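Local coordinates for HNH nuclease domain-containing protein (Streptomyces coelicolor, PDB 5ZMO), which binds phosphorothioated DNA through its sulfur-binding domain, the part present here, within a type IV restriction enzyme that probably also carries a zinc-binding HNH endonuclease domain, at residues Trp50-Met61 / Gly70-Phe78; Ala40-Ser51 / Asp113-Tyr123. All coordinates share one frame; numbering follows the deposited sequence.

Interaction 1 of 2, residues Trp50-Met61 / Gly70-Phe78; sequences WSTTRDAVAPLM and GVDGVRYPF. With nucleotides of chain B.
Trp50 drives its indole edge into the face of Phe78, a T-shaped stack at one end of the packing between two consecutive helices of the sulfur-binding domain, 50-61 and 70-78, which cross at 110°. Trp50 CE3 stands over the centre of the phenyl ring, 3.8 Å from Phe78 CG, and the planes are 65° apart. With CG anti to the backbone N (chi1 160°), the indole also extends along the second helix, where its far corner, Trp50 CH2, meets Arg75 CB at 3.7 Å. Thr53 CG2 adds a methyl to the same phenyl ring. In the middle, Val74 points at the first helix, its CG1 lying 4.0 Å from Val57 CG1. Beyond it the backbones close in: Gly70 CA makes a CH···O contact of 3.5 Å with Ala58 O, and a CB on Gly70 would clash with that oxygen. Met61 fills the hole formed by Gly70, Gly73, Val74 and Pro77; its chain bends so that the CE methyl reaches Pro77 CG. On the outer side the aliphatic part of Arg54 runs beside Val71, with CD near CG1.

Farther out, a second shell positions these groups. Asn110 accepts from Trp50 NE1, while Leu109 of helix 106-112 packs on Trp50, Arg75 and Phe78. Arg54 NE forms a salt bridge with Asp55 OD1 at 2.9 Å, from above the carboxylate plane. Arg75 turns side-on to Asp72 in a second salt bridge, NE and NH1 both gripping the single oxygen OD1, which should hold the guanidinium firmly; a DNA phosphate lies at long, weak ion-pair range of NH2. Next to it, Tyr76 reaches the DNA with its OH, which accepts a hydrogen bond of 3.2 Å from N4 of cytosine DC5 of chain B.

Interaction 2 of 2, residues Ala40-Ser51 / Asp113-Tyr123; sequences AVARAPRLQPWS and DPSAGLREDDY. With PO4 (phosphate ion), chain D.
Arg46 lies obliquely across Tyr123, its CB over the ring centre in a CH-pi contact, 3.7 Å from the centroid. CG sits anti to the backbone N (chi1 175°), carrying the chain past Tyr123, and the bend at chi3 then turns the guanidinium toward Leu118. There NH2 gives a nearly straight bond of 2.9 Å to Leu118 O, in the carbonyl plane, and NE reaches weakly to O1 of a phosphate ion, probably from the crystallisation liquor. Leu47 CG and Glu120 CB sit over opposite faces of the guanidinium, each toward its rim. With an alanine in its place, Leu118 O would probably lose its NH2 partner and a gap would be likely to open beside Tyr123 CB, where Arg46 CD now packs. The Tyr123 hydroxyl donates to Ala44 O in the ring plane, at a doubtfully short distance.

At the other end the carboxylate of Asp113 stands nearly perpendicular to the Trp50 indole and takes Ser51 N on OD1 and Ser51 OG on OD2, each at 2.9 Å, both from the syn side. Between these ends, Gln48 and Ala116 exchange both backbone bonds, the hydrogen-bonded pair of an antiparallel bridge joining edge strand 47-49 to the central strand of a small three-stranded sheet.

Overall arrangement
From the N terminus, helix 28-41 ends in the first half of interaction 2, whose segment 40-51 passes through strand 47-49 into helix 50-63. Trp50 and Ser51, at the start of that helix, belong to both contacts. Interaction 1 then closes a short loop, since only eight residues separate helix 50-61 from 70-78. The chain runs on through helix 70-83, strand 88-89 and helix 106-112 before 113-123 returns to 40-51, closing a 61-residue loop that holds interaction 1 except for the shared Trp50 and Ser51. The two contacts meet where Phe78 CZ packs 3.5 Å from Ala116 CB, so the helix pair, whose second member carries the DNA-contacting Tyr76, is tied directly to the three-stranded sheet and, through it, to helix 120-128.

Interaction 1 of 2, residues Trp50-Met61 / Gly70-Phe78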
loop_
_atom_site.group_PDB
_atom_site.type_symbol
_atom_site.label_atom_id
_atom_site.label_comp_id
_atom_site.label_asym_id
_atom_site.label_seq_id
_atom_site.Cartn_x
_atom_site.Cartn_y
_atom_site.Cartn_z
ATOM N N TRP A 50 10.762 -4.505 -4.094
ATOM C CA TRP A 50 10.517 -4.847 -2.695
ATOM C C TRP A 50 11.440 -4.146 -1.692
ATOM O O TRP A 50 10.957 -3.599 -0.682
ATOM C CB TRP A 50 10.580 -6.355 -2.495
ATOM C CG TRP A 50 10.812 -6.815 -1.149
ATOM C CD1 TRP A 50 11.959 -7.416 -0.638
ATOM C CD2 TRP A 50 9.924 -6.657 -0.017
ATOM N NE1 TRP A 50 11.807 -7.669 0.682
ATOM C CE2 TRP A 50 10.558 -7.254 1.089
ATOM C CE3 TRP A 50 8.623 -6.159 0.126
ATOM C CZ2 TRP A 50 9.968 -7.305 2.351
ATOM C CZ3 TRP A 50 8.031 -6.167 1.434
ATOM C CH2 TRP A 50 8.717 -6.748 2.514
ATOM N N SER A 51 12.749 -4.181 -1.931
ATOM C CA SER A 51 13.691 -3.606 -1.007
ATOM C C SER A 51 13.447 -2.094 -0.792
ATOM O O SER A 51 13.399 -1.600 0.372
ATOM C CB SER A 51 15.121 -3.929 -1.463
ATOM O OG SER A 51 15.352 -3.341 -2.750
ATOM N N THR A 52 13.171 -1.359 -1.874
ATOM C CA THR A 52 12.916 0.069 -1.735
ATOM C C THR A 52 11.599 0.304 -0.993
ATOM O O THR A 52 11.505 1.183 -0.165
ATOM C CB THR A 52 12.726 0.695 -3.114
ATOM O OG1 THR A 52 13.863 0.343 -3.886
ATOM C CG2 THR A 52 12.566 2.195 -2.997
ATOM N N THR A 53 10.636 -0.554 -1.263
ATOM C CA THR A 53 9.272 -0.355 -0.770
ATOM C C THR A 53 9.307 -0.689 0.731
ATOM O O THR A 53 8.752 0.047 1.533
ATOM C CB THR A 53 8.251 -1.259 -1.497
ATOM O OG1 THR A 53 8.245 -0.929 -2.888
ATOM C CG2 THR A 53 6.858 -1.093 -0.919
ATOM N N ARG A 54 9.894 -1.832 1.069
ATOM C CA ARG A 54 10.121 -2.261 2.458
ATOM C C ARG A 54 10.767 -1.157 3.260
ATOM O O ARG A 54 10.263 -0.771 4.318
ATOM C CB ARG A 54 10.942 -3.507 2.509
ATOM C CG ARG A 54 11.460 -3.921 3.865
ATOM C CD ARG A 54 12.605 -4.889 3.650
ATOM N NE ARG A 54 13.793 -4.146 3.150
ATOM C CZ ARG A 54 14.858 -4.718 2.595
ATOM N NH1 ARG A 54 14.911 -6.035 2.387
ATOM N NH2 ARG A 54 15.843 -3.944 2.151
ATOM N N ASP A 55 11.832 -0.576 2.725
ATOM C CA ASP A 55 12.541 0.472 3.451
ATOM C C ASP A 55 11.801 1.779 3.620
ATOM O O ASP A 55 11.921 2.385 4.681
ATOM C CB ASP A 55 13.959 0.681 2.913
ATOM C CG ASP A 55 14.885 -0.563 3.163
ATOM O OD1 ASP A 55 14.579 -1.497 3.961
ATOM O OD2 ASP A 55 16.009 -0.586 2.620
ATOM N N ALA A 56 10.986 2.169 2.640
ATOM C CA ALA A 56 10.150 3.303 2.736
ATOM C C ALA A 56 8.970 3.112 3.676
ATOM O O ALA A 56 8.581 4.020 4.438
ATOM C CB ALA A 56 9.639 3.690 1.353
ATOM N N VAL A 57 8.369 1.928 3.624
ATOM C CA VAL A 57 7.077 1.755 4.232
ATOM C C VAL A 57 7.157 1.180 5.641
ATOM O O VAL A 57 6.305 1.473 6.491
ATOM C CB VAL A 57 6.110 0.940 3.333
ATOM C CG1 VAL A 57 4.744 0.786 4.019
ATOM C CG2 VAL A 57 5.901 1.641 2.031
ATOM N N ALA A 58 8.196 0.423 5.918
ATOM C CA ALA A 58 8.339 -0.204 7.252
ATOM C C ALA A 58 8.220 0.798 8.418
ATOM O O ALA A 58 7.524 0.529 9.427
ATOM C CB ALA A 58 9.647 -1.036 7.363
ATOM N N PRO A 59 8.956 1.919 8.352
ATOM C CA PRO A 59 8.815 2.851 9.467
ATOM C C PRO A 59 7.458 3.536 9.559
ATOM O O PRO A 59 7.051 3.875 10.664
ATOM C CB PRO A 59 9.836 3.993 9.147
ATOM C CG PRO A 59 10.500 3.643 7.895
ATOM C CD PRO A 59 9.982 2.342 7.356
ATOM N N LEU A 60 6.760 3.705 8.437
ATOM C CA LEU A 60 5.346 4.173 8.472
ATOM C C LEU A 60 4.373 3.162 9.073
ATOM O O LEU A 60 3.408 3.527 9.773
ATOM C CB LEU A 60 4.843 4.593 7.101
ATOM C CG LEU A 60 5.704 5.530 6.305
ATOM C CD1 LEU A 60 5.206 5.674 4.860
ATOM C CD2 LEU A 60 5.746 6.925 6.996
ATOM N N MET A 61 4.609 1.905 8.756
ATOM C CA MET A 61 3.873 0.756 9.338
ATOM C C MET A 61 4.011 0.775 10.872
ATOM O O MET A 61 3.017 0.583 11.631
ATOM C CB MET A 61 4.459 -0.542 8.771
ATOM C CG MET A 61 3.571 -1.713 8.460
ATOM S SD MET A 61 2.056 -1.335 7.627
ATOM C CE MET A 61 2.364 -1.534 5.882
ATOM N N GLY A 70 7.780 -3.504 11.347
ATOM C CA GLY A 70 7.338 -2.918 10.088
ATOM C C GLY A 70 7.755 -3.675 8.852
ATOM O O GLY A 70 7.023 -3.603 7.822
ATOM N N VAL A 71 8.896 -4.404 8.915
ATOM C CA VAL A 71 9.362 -5.153 7.766
ATOM C C VAL A 71 8.455 -6.374 7.586
ATOM O O VAL A 71 7.877 -6.661 6.512
ATOM C CB VAL A 71 10.827 -5.594 7.984
ATOM C CG1 VAL A 71 11.224 -6.549 6.919
ATOM C CG2 VAL A 71 11.738 -4.378 7.965
ATOM N N ASP A 72 8.337 -7.071 8.713
ATOM C CA ASP A 72 7.452 -8.209 8.780
ATOM C C ASP A 72 6.040 -7.797 8.388
ATOM O O ASP A 72 5.341 -8.576 7.780
ATOM C CB ASP A 72 7.454 -8.817 10.192
ATOM C CG ASP A 72 6.597 -10.089 10.282
ATOM O OD1 ASP A 72 6.887 -11.035 9.542
ATOM O OD2 ASP A 72 5.656 -10.078 11.095
ATOM N N GLY A 73 5.621 -6.610 8.755
ATOM C CA GLY A 73 4.372 -6.018 8.465
ATOM C C GLY A 73 4.133 -5.761 6.995
ATOM O O GLY A 73 3.106 -6.173 6.451
ATOM N N VAL A 74 5.055 -5.030 6.343
ATOM C CA VAL A 74 4.890 -4.633 4.915
ATOM C C VAL A 74 4.720 -5.817 3.926
ATOM O O VAL A 74 4.043 -5.656 2.871
ATOM C CB VAL A 74 6.048 -3.799 4.272
ATOM C CG1 VAL A 74 5.492 -3.022 3.086
ATOM C CG2 VAL A 74 6.678 -2.764 5.157
ATOM N N ARG A 75 5.331 -6.968 4.217
ATOM C CA ARG A 75 5.309 -8.097 3.322
ATOM C C ARG A 75 3.836 -8.578 3.113
ATOM O O ARG A 75 3.507 -9.015 1.994
ATOM C CB ARG A 75 6.236 -9.219 3.754
ATOM C CG ARG A 75 5.849 -9.890 5.018
ATOM C CD ARG A 75 7.031 -10.628 5.589
ATOM N NE ARG A 75 6.629 -11.344 6.778
ATOM C CZ ARG A 75 6.263 -12.629 6.835
ATOM N NH1 ARG A 75 5.961 -13.116 8.028
ATOM N NH2 ARG A 75 6.224 -13.401 5.779
ATOM N N TYR A 76 2.978 -8.446 4.134
ATOM C CA TYR A 76 1.580 -8.956 4.049
ATOM C C TYR A 76 0.752 -8.228 2.949
ATOM O O TYR A 76 0.316 -8.882 2.028
ATOM C CB TYR A 76 0.896 -8.919 5.371
ATOM C CG TYR A 76 1.432 -9.993 6.320
ATOM C CD1 TYR A 76 1.253 -11.337 6.036
ATOM C CD2 TYR A 76 2.083 -9.638 7.488
ATOM C CE1 TYR A 76 1.699 -12.295 6.900
ATOM C CE2 TYR A 76 2.648 -10.589 8.315
ATOM C CZ TYR A 76 2.425 -11.917 8.033
ATOM O OH TYR A 76 2.904 -12.902 8.878
ATOM N N PRO A 77 0.679 -6.886 2.983
ATOM C CA PRO A 77 -0.100 -6.143 1.930
ATOM C C PRO A 77 0.624 -6.124 0.586
ATOM O O PRO A 77 -0.025 -6.031 -0.440
ATOM C CB PRO A 77 -0.251 -4.726 2.508
ATOM C CG PRO A 77 0.916 -4.612 3.452
ATOM C CD PRO A 77 1.101 -6.000 4.082
ATOM N N PHE A 78 1.951 -6.202 0.600
ATOM C CA PHE A 78 2.773 -6.220 -0.620
ATOM C C PHE A 78 2.348 -7.329 -1.542
ATOM O O PHE A 78 2.420 -7.192 -2.756
ATOM C CB PHE A 78 4.236 -6.322 -0.259
ATOM C CG PHE A 78 5.168 -6.174 -1.400
ATOM C CD1 PHE A 78 5.558 -4.906 -1.818
ATOM C CD2 PHE A 78 5.655 -7.286 -2.063
ATOM C CE1 PHE A 78 6.467 -4.769 -2.859
ATOM C CE2 PHE A 78 6.530 -7.162 -3.098
ATOM C CZ PHE A 78 6.932 -5.875 -3.522
ATOM P P DC B 5 -1.184 -8.888 12.966
ATOM O OP1 DC B 5 -1.864 -7.912 13.838
ATOM O OP2 DC B 5 0.245 -8.877 12.651
ATOM O "O5'" DC B 5 -1.475 -10.355 13.524
ATOM C "C5'" DC B 5 -2.792 -10.697 13.937
ATOM C "C4'" DC B 5 -2.738 -11.971 14.744
ATOM O "O4'" DC B 5 -2.442 -13.118 13.921
ATOM C "C3'" DC B 5 -1.710 -11.992 15.874
ATOM O "O3'" DC B 5 -2.349 -12.711 16.957
ATOM C "C2'" DC B 5 -0.562 -12.808 15.284
ATOM C "C1'" DC B 5 -1.265 -13.807 14.371
ATOM N N1 DC B 5 -0.528 -14.276 13.172
ATOM C C2 DC B 5 -0.454 -15.631 12.865
ATOM O O2 DC B 5 -0.889 -16.467 13.683
ATOM N N3 DC B 5 0.173 -16.019 11.727
ATOM C C4 DC B 5 0.716 -15.104 10.921
ATOM N N4 DC B 5 1.302 -15.530 9.803
ATOM C C5 DC B 5 0.618 -13.714 11.193
ATOM C C6 DC B 5 0.016 -13.348 12.324
#

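Interaction 2 of 2, residues Ala40-Ser51 / Asp113-Tyr123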
loop_
_atom_site.group_PDB
_atom_site.type_symbol
_atom_site.label_atom_id
_atom_site.label_comp_id
_atom_site.label_asym_id
_atom_site.label_seq_id
_atom_site.Cartn_x
_atom_site.Cartn_y
_atom_site.Cartn_z
ATOM N N ALA A 40 2.527 7.942 -6.498
ATOM C CA ALA A 40 2.039 8.259 -7.857
ATOM C C ALA A 40 2.010 9.783 -8.034
ATOM O O ALA A 40 2.424 10.329 -9.036
ATOM C CB ALA A 40 0.691 7.676 -8.055
ATOM N N VAL A 41 1.480 10.461 -7.042
ATOM C CA VAL A 41 1.424 11.904 -7.023
ATOM C C VAL A 41 2.810 12.547 -7.124
ATOM O O VAL A 41 2.947 13.581 -7.798
ATOM C CB VAL A 41 0.581 12.364 -5.780
ATOM C CG1 VAL A 41 0.820 13.837 -5.404
ATOM C CG2 VAL A 41 -0.890 12.062 -6.084
ATOM N N ALA A 42 3.842 11.981 -6.514
ATOM C CA ALA A 42 5.191 12.492 -6.679
ATOM C C ALA A 42 5.846 12.003 -8.007
ATOM O O ALA A 42 6.990 12.289 -8.212
ATOM C CB ALA A 42 6.062 12.109 -5.518
ATOM N N ARG A 43 5.139 11.206 -8.819
ATOM C CA ARG A 43 5.651 10.675 -10.115
ATOM C C ARG A 43 6.840 9.799 -9.910
ATOM O O ARG A 43 7.761 9.736 -10.759
ATOM C CB ARG A 43 6.054 11.801 -11.085
ATOM C CG ARG A 43 5.131 12.985 -11.135
ATOM C CD ARG A 43 3.903 12.623 -11.887
ATOM N NE ARG A 43 2.907 13.666 -11.709
ATOM C CZ ARG A 43 1.879 13.873 -12.522
ATOM N NH1 ARG A 43 1.025 14.850 -12.241
ATOM N NH2 ARG A 43 1.711 13.133 -13.630
ATOM N N ALA A 44 6.865 9.096 -8.797
ATOM C CA ALA A 44 7.888 8.092 -8.655
ATOM C C ALA A 44 7.535 6.970 -9.635
ATOM O O ALA A 44 6.370 6.859 -10.065
ATOM C CB ALA A 44 7.997 7.586 -7.220
ATOM N N PRO A 45 8.510 6.088 -9.935
ATOM C CA PRO A 45 8.209 4.999 -10.857
ATOM C C PRO A 45 7.058 4.175 -10.339
ATOM O O PRO A 45 6.953 3.963 -9.117
ATOM C CB PRO A 45 9.526 4.189 -10.862
ATOM C CG PRO A 45 10.604 5.202 -10.529
ATOM C CD PRO A 45 9.910 6.036 -9.471
ATOM N N ARG A 46 6.217 3.681 -11.231
ATOM C CA ARG A 46 5.049 2.862 -10.809
ATOM C C ARG A 46 5.437 1.550 -10.135
ATOM O O ARG A 46 4.847 1.192 -9.101
ATOM C CB ARG A 46 4.159 2.536 -11.992
ATOM C CG ARG A 46 3.000 1.602 -11.710
ATOM C CD ARG A 46 2.034 1.469 -12.912
ATOM N NE ARG A 46 2.675 0.674 -13.953
ATOM C CZ ARG A 46 2.662 -0.664 -14.041
ATOM N NH1 ARG A 46 3.303 -1.241 -15.068
ATOM N NH2 ARG A 46 1.994 -1.455 -13.211
ATOM N N LEU A 47 6.370 0.825 -10.751
ATOM C CA LEU A 47 6.918 -0.415 -10.177
ATOM C C LEU A 47 8.200 -0.093 -9.448
ATOM O O LEU A 47 9.115 0.584 -9.975
ATOM C CB LEU A 47 7.126 -1.460 -11.272
ATOM C CG LEU A 47 5.825 -1.845 -11.997
ATOM C CD1 LEU A 47 6.245 -2.819 -13.123
ATOM C CD2 LEU A 47 4.768 -2.454 -11.095
ATOM N N GLN A 48 8.260 -0.510 -8.181
ATOM C CA GLN A 48 9.406 -0.238 -7.339
ATOM C C GLN A 48 9.817 -1.517 -6.690
ATOM O O GLN A 48 8.958 -2.296 -6.333
ATOM C CB GLN A 48 9.036 0.805 -6.285
ATOM C CG GLN A 48 8.671 2.157 -6.918
ATOM C CD GLN A 48 8.859 3.335 -5.979
ATOM O OE1 GLN A 48 9.994 3.744 -5.706
ATOM N NE2 GLN A 48 7.745 3.928 -5.523
ATOM N N PRO A 49 11.124 -1.735 -6.534
ATOM C CA PRO A 49 11.540 -3.004 -5.893
ATOM C C PRO A 49 10.996 -3.231 -4.442
ATOM O O PRO A 49 10.802 -2.286 -3.672
ATOM C CB PRO A 49 13.060 -2.902 -5.858
ATOM C CG PRO A 49 13.470 -1.773 -6.806
ATOM C CD PRO A 49 12.281 -0.862 -6.856
ATOM N N TRP A 50 10.762 -4.505 -4.094
ATOM C CA TRP A 50 10.517 -4.847 -2.695
ATOM C C TRP A 50 11.440 -4.146 -1.692
ATOM O O TRP A 50 10.957 -3.599 -0.682
ATOM C CB TRP A 50 10.580 -6.355 -2.495
ATOM C CG TRP A 50 10.812 -6.815 -1.149
ATOM C CD1 TRP A 50 11.959 -7.416 -0.638
ATOM C CD2 TRP A 50 9.924 -6.657 -0.017
ATOM N NE1 TRP A 50 11.807 -7.669 0.682
ATOM C CE2 TRP A 50 10.558 -7.254 1.089
ATOM C CE3 TRP A 50 8.623 -6.159 0.126
ATOM C CZ2 TRP A 50 9.968 -7.305 2.351
ATOM C CZ3 TRP A 50 8.031 -6.167 1.434
ATOM C CH2 TRP A 50 8.717 -6.748 2.514
ATOM N N SER A 51 12.749 -4.181 -1.931
ATOM C CA SER A 51 13.691 -3.606 -1.007
ATOM C C SER A 51 13.447 -2.094 -0.792
ATOM O O SER A 51 13.399 -1.600 0.372
ATOM C CB SER A 51 15.121 -3.929 -1.463
ATOM O OG SER A 51 15.352 -3.341 -2.750
ATOM N N ASP A 113 13.802 -9.996 -4.989
ATOM C CA ASP A 113 13.603 -8.539 -4.952
ATOM C C ASP A 113 12.702 -8.084 -6.087
ATOM O O ASP A 113 13.135 -7.242 -6.911
ATOM C CB ASP A 113 14.921 -7.775 -4.979
ATOM C CG ASP A 113 14.794 -6.377 -4.441
ATOM O OD1 ASP A 113 13.701 -6.065 -3.912
ATOM O OD2 ASP A 113 15.767 -5.587 -4.491
ATOM N N PRO A 114 11.502 -8.665 -6.190
ATOM C CA PRO A 114 10.556 -8.314 -7.259
ATOM C C PRO A 114 10.096 -6.894 -7.205
ATOM O O PRO A 114 9.960 -6.335 -6.103
ATOM C CB PRO A 114 9.368 -9.186 -6.986
ATOM C CG PRO A 114 9.382 -9.341 -5.517
ATOM C CD PRO A 114 10.829 -9.495 -5.179
ATOM N N SER A 115 9.874 -6.306 -8.383
ATOM C CA SER A 115 9.250 -4.996 -8.415
ATOM C C SER A 115 7.726 -5.085 -8.331
ATOM O O SER A 115 7.113 -6.071 -8.680
ATOM C CB SER A 115 9.755 -4.182 -9.601
ATOM O OG SER A 115 11.049 -3.710 -9.314
ATOM N N ALA A 116 7.080 -4.064 -7.764
ATOM C CA ALA A 116 5.681 -4.090 -7.649
ATOM C C ALA A 116 5.169 -2.688 -7.495
ATOM O O ALA A 116 5.948 -1.779 -7.195
ATOM C CB ALA A 116 5.242 -4.881 -6.432
ATOM N N GLY A 117 3.859 -2.586 -7.703
ATOM C CA GLY A 117 3.137 -1.336 -7.472
ATOM C C GLY A 117 1.749 -1.355 -8.051
ATOM O O GLY A 117 1.144 -2.407 -8.295
ATOM N N LEU A 118 1.169 -0.157 -8.172
ATOM C CA LEU A 118 -0.213 -0.024 -8.638
ATOM C C LEU A 118 -0.319 -0.569 -10.087
ATOM O O LEU A 118 0.660 -0.593 -10.820
ATOM C CB LEU A 118 -0.645 1.456 -8.637
ATOM C CG LEU A 118 -0.701 2.058 -7.224
ATOM C CD1 LEU A 118 -0.875 3.567 -7.344
ATOM C CD2 LEU A 118 -1.781 1.514 -6.338
ATOM N N ARG A 119 -1.511 -1.003 -10.434
ATOM C CA ARG A 119 -1.870 -1.257 -11.844
ATOM C C ARG A 119 -1.634 -0.005 -12.734
ATOM O O ARG A 119 -1.760 1.117 -12.255
ATOM C CB ARG A 119 -3.291 -1.665 -11.925
ATOM C CG ARG A 119 -3.548 -3.085 -11.439
ATOM C CD ARG A 119 -4.874 -3.196 -10.740
ATOM N NE ARG A 119 -6.008 -3.702 -11.505
ATOM C CZ ARG A 119 -6.871 -2.982 -12.227
ATOM N NH1 ARG A 119 -7.870 -3.603 -12.829
ATOM N NH2 ARG A 119 -6.745 -1.674 -12.402
ATOM N N GLU A 120 -1.308 -0.210 -14.005
ATOM C CA GLU A 120 -0.978 0.934 -14.886
ATOM C C GLU A 120 -2.145 1.907 -15.015
ATOM O O GLU A 120 -1.946 3.145 -14.970
ATOM C CB GLU A 120 -0.477 0.517 -16.302
ATOM C CG GLU A 120 0.002 1.730 -17.111
ATOM C CD GLU A 120 0.379 1.453 -18.564
ATOM O OE1 GLU A 120 0.774 0.287 -18.862
ATOM O OE2 GLU A 120 0.265 2.421 -19.395
ATOM N N ASP A 121 -3.326 1.377 -15.242
ATOM C CA ASP A 121 -4.526 2.231 -15.398
ATOM C C ASP A 121 -4.796 3.071 -14.151
ATOM O O ASP A 121 -5.073 4.251 -14.224
ATOM C CB ASP A 121 -5.745 1.407 -15.799
ATOM C CG ASP A 121 -6.096 0.251 -14.823
ATOM O OD1 ASP A 121 -5.386 -0.008 -13.827
ATOM O OD2 ASP A 121 -7.144 -0.410 -15.050
ATOM N N ASP A 122 -4.632 2.474 -12.979
ATOM C CA ASP A 122 -4.768 3.232 -11.720
ATOM C C ASP A 122 -3.692 4.289 -11.543
ATOM O O ASP A 122 -4.009 5.420 -11.155
ATOM C CB ASP A 122 -4.830 2.281 -10.525
ATOM C CG ASP A 122 -5.948 1.310 -10.618
ATOM O OD1 ASP A 122 -7.027 1.679 -11.182
ATOM O OD2 ASP A 122 -5.836 0.183 -9.998
ATOM N N TYR A 123 -2.424 3.919 -11.732
ATOM C CA TYR A 123 -1.331 4.852 -11.625
ATOM C C TYR A 123 -1.554 6.029 -12.605
ATOM O O TYR A 123 -1.359 7.223 -12.230
ATOM C CB TYR A 123 -0.013 4.148 -11.956
ATOM C CG TYR A 123 1.211 4.999 -11.955
ATOM C CD1 TYR A 123 1.929 5.194 -10.815
ATOM C CD2 TYR A 123 1.699 5.565 -13.125
ATOM C CE1 TYR A 123 3.120 5.943 -10.779
ATOM C CE2 TYR A 123 2.825 6.383 -13.108
ATOM C CZ TYR A 123 3.557 6.567 -11.940
ATOM O OH TYR A 123 4.723 7.362 -11.853
HETATM P P PO4 D . 3.419 3.991 -16.879
HETATM O O1 PO4 D . 4.118 2.840 -16.142
HETATM O O2 PO4 D . 2.897 3.309 -18.143
HETATM O O3 PO4 D . 4.250 5.284 -17.226
HETATM O O4 PO4 D . 2.222 4.412 -16.062
HETATM O O HOH W 1 2.750 2.089 -7.738
#